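Local structure of putative CRISPR-associated endoribonuclease-like protein Cas6 (Pyrococcus furiosus, 3UFC) at residues Q29-A34 with G50-S55. The protein binds CRISPR RNA and is a putative endoribonuclease-like member of the Cas6 family, which serves antiviral defence in prokaryotes. Numbering follows the deposited sequence.
Sequences QIVEKA and GYWTFS
Ile30 on helix 23-37 reaches two aromatic side chains of segment 50-55, Trp52 and Phe54, the latter on the edge strand 53-59. Followed outward, its side chain meets the indole from the start: Ile30 CB lies 4.2 Å from Trp52 CH2. Both branches then reach Trp52. Ile30 CG2, anti to the backbone N, makes the closest approach of the contact, 3.7 Å to Trp52 CH2, and also touches CZ3 of the same six-membered ring, meeting the indole obliquely. The other branch runs through CG1 to an extended end (chi2 172°), where Ile30 CD1 comes within 4.1 Å of Trp52 CH2 and goes on to stand over one face of the Phe54 ring, 4.4 Å from Phe54 CD1. The next residue of the helix adds a looser touch, Val31 CG2 to Trp52 CZ2 at 4.4 Å. In Trp52, chi1 64° puts CG between the backbone N and the carbonyl carbon, and with chi2 -59° the benzo end of the indole is directed at the helix. The pyrrole nitrogen NE1 is hydrogen-bonded to the Leu45 carbonyl of helix 42-46, which probably helps to fix the ring's rotation. Helices 23-37 and 86-98 meet over the ferredoxin-like sheet here, Ile92 touching both Ile30 and Trp52. With no hydrogen bond between the segments and all four touching residues buried, they are joined by apolar contact alone, while the one polar atom of the indole is satisfied by Leu45.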
loop_
_atom_site.group_PDB
_atom_site.type_symbol
_atom_site.label_atom_id
_atom_site.label_comp_id
_atom_site.label_asym_id
_atom_site.label_seq_id
_atom_site.Cartn_x
_atom_site.Cartn_y
_atom_site.Cartn_z
ATOM N N GLN A 29 0.175 1.125 -14.336
ATOM C CA GLN A 29 -0.417 2.329 -14.899
ATOM C C GLN A 29 0.019 3.588 -14.160
ATOM O O GLN A 29 0.293 4.612 -14.784
ATOM C CB GLN A 29 -1.941 2.211 -14.907
ATOM C CG GLN A 29 -2.436 1.107 -15.833
ATOM C CD GLN A 29 -3.927 0.878 -15.720
ATOM O OE1 GLN A 29 -4.726 1.647 -16.245
ATOM N NE2 GLN A 29 -4.309 -0.180 -15.013
ATOM N N ILE A 30 0.090 3.520 -12.834
ATOM C CA ILE A 30 0.517 4.679 -12.056
ATOM C C ILE A 30 1.957 5.028 -12.436
ATOM O O ILE A 30 2.279 6.192 -12.698
ATOM C CB ILE A 30 0.437 4.397 -10.530
ATOM C CG1 ILE A 30 -1.011 4.132 -10.127
ATOM C CG2 ILE A 30 1.014 5.577 -9.747
ATOM C CD1 ILE A 30 -1.194 3.650 -8.686
ATOM N N VAL A 31 2.822 4.017 -12.478
ATOM C CA VAL A 31 4.224 4.236 -12.829
ATOM C C VAL A 31 4.344 4.768 -14.262
ATOM O O VAL A 31 5.125 5.683 -14.535
ATOM C CB VAL A 31 5.050 2.933 -12.709
ATOM C CG1 VAL A 31 6.466 3.166 -13.228
ATOM C CG2 VAL A 31 5.087 2.465 -11.252
ATOM N N GLU A 32 3.570 4.190 -15.173
ATOM C CA GLU A 32 3.595 4.618 -16.565
ATOM C C GLU A 32 3.192 6.094 -16.655
ATOM O O GLU A 32 3.866 6.894 -17.301
ATOM C CB GLU A 32 2.638 3.746 -17.389
ATOM C CG GLU A 32 2.697 3.966 -18.897
ATOM C CD GLU A 32 2.068 5.278 -19.334
ATOM O OE1 GLU A 32 0.891 5.515 -18.987
ATOM O OE2 GLU A 32 2.748 6.067 -20.028
ATOM N N LYS A 33 2.104 6.456 -15.987
ATOM C CA LYS A 33 1.631 7.837 -16.014
ATOM C C LYS A 33 2.616 8.821 -15.380
ATOM O O LYS A 33 2.834 9.911 -15.907
ATOM C CB LYS A 33 0.267 7.938 -15.324
ATOM C CG LYS A 33 -0.822 7.138 -16.032
ATOM C CD LYS A 33 -2.128 7.146 -15.261
ATOM C CE LYS A 33 -3.150 6.241 -15.932
ATOM N NZ LYS A 33 -3.425 6.676 -17.336
ATOM N N ALA A 34 3.214 8.440 -14.254
ATOM C CA ALA A 34 4.163 9.321 -13.579
ATOM C C ALA A 34 5.460 9.463 -14.369
ATOM O O ALA A 34 6.051 10.543 -14.423
ATOM C CB ALA A 34 4.460 8.797 -12.174
ATOM N N GLY A 50 10.388 0.262 -1.442
ATOM C CA GLY A 50 9.159 0.971 -1.139
ATOM C C GLY A 50 9.276 2.445 -0.825
ATOM O O GLY A 50 9.187 2.839 0.337
ATOM N N TYR A 51 9.464 3.258 -1.861
ATOM C CA TYR A 51 9.568 4.704 -1.693
ATOM C C TYR A 51 8.179 5.318 -1.603
ATOM O O TYR A 51 8.036 6.529 -1.435
ATOM C CB TYR A 51 10.316 5.339 -2.869
ATOM C CG TYR A 51 11.817 5.176 -2.813
ATOM C CD1 TYR A 51 12.424 3.950 -3.097
ATOM C CD2 TYR A 51 12.632 6.252 -2.478
ATOM C CE1 TYR A 51 13.817 3.809 -3.048
ATOM C CE2 TYR A 51 14.014 6.123 -2.426
ATOM C CZ TYR A 51 14.600 4.904 -2.712
ATOM O OH TYR A 51 15.967 4.796 -2.659
ATOM N N TRP A 52 7.157 4.477 -1.719
ATOM C CA TRP A 52 5.775 4.939 -1.646
ATOM C C TRP A 52 4.866 3.739 -1.448
ATOM O O TRP A 52 5.328 2.594 -1.437
ATOM C CB TRP A 52 5.383 5.665 -2.942
ATOM C CG TRP A 52 5.392 4.773 -4.164
ATOM C CD1 TRP A 52 6.457 4.071 -4.659
ATOM C CD2 TRP A 52 4.288 4.497 -5.041
ATOM N NE1 TRP A 52 6.084 3.376 -5.791
ATOM C CE2 TRP A 52 4.760 3.620 -6.047
ATOM C CE3 TRP A 52 2.945 4.905 -5.074
ATOM C CZ2 TRP A 52 3.936 3.144 -7.077
ATOM C CZ3 TRP A 52 2.125 4.430 -6.099
ATOM C CH2 TRP A 52 2.628 3.558 -7.086
ATOM N N THR A 53 3.573 4.001 -1.300
ATOM C CA THR A 53 2.596 2.939 -1.125
ATOM C C THR A 53 1.245 3.400 -1.647
ATOM O O THR A 53 1.043 4.588 -1.904
ATOM C CB THR A 53 2.428 2.565 0.373
ATOM O OG1 THR A 53 1.448 1.533 0.500
ATOM C CG2 THR A 53 1.959 3.767 1.188
ATOM N N PHE A 54 0.338 2.451 -1.843
ATOM C CA PHE A 54 -1.014 2.790 -2.248
ATOM C C PHE A 54 -1.967 1.744 -1.701
ATOM O O PHE A 54 -1.571 0.617 -1.400
ATOM C CB PHE A 54 -1.164 2.990 -3.774
ATOM C CG PHE A 54 -0.948 1.753 -4.620
ATOM C CD1 PHE A 54 0.308 1.462 -5.147
ATOM C CD2 PHE A 54 -2.028 0.952 -4.991
ATOM C CE1 PHE A 54 0.487 0.394 -6.043
ATOM C CE2 PHE A 54 -1.865 -0.119 -5.885
ATOM C CZ PHE A 54 -0.604 -0.394 -6.412
ATOM N N SER A 55 -3.218 2.145 -1.529
ATOM C CA SER A 55 -4.241 1.274 -0.977
ATOM C C SER A 55 -4.891 0.386 -2.023
ATOM O O SER A 55 -4.589 0.457 -3.213
ATOM C CB SER A 55 -5.345 2.116 -0.350
ATOM O OG SER A 55 -6.127 2.727 -1.376
#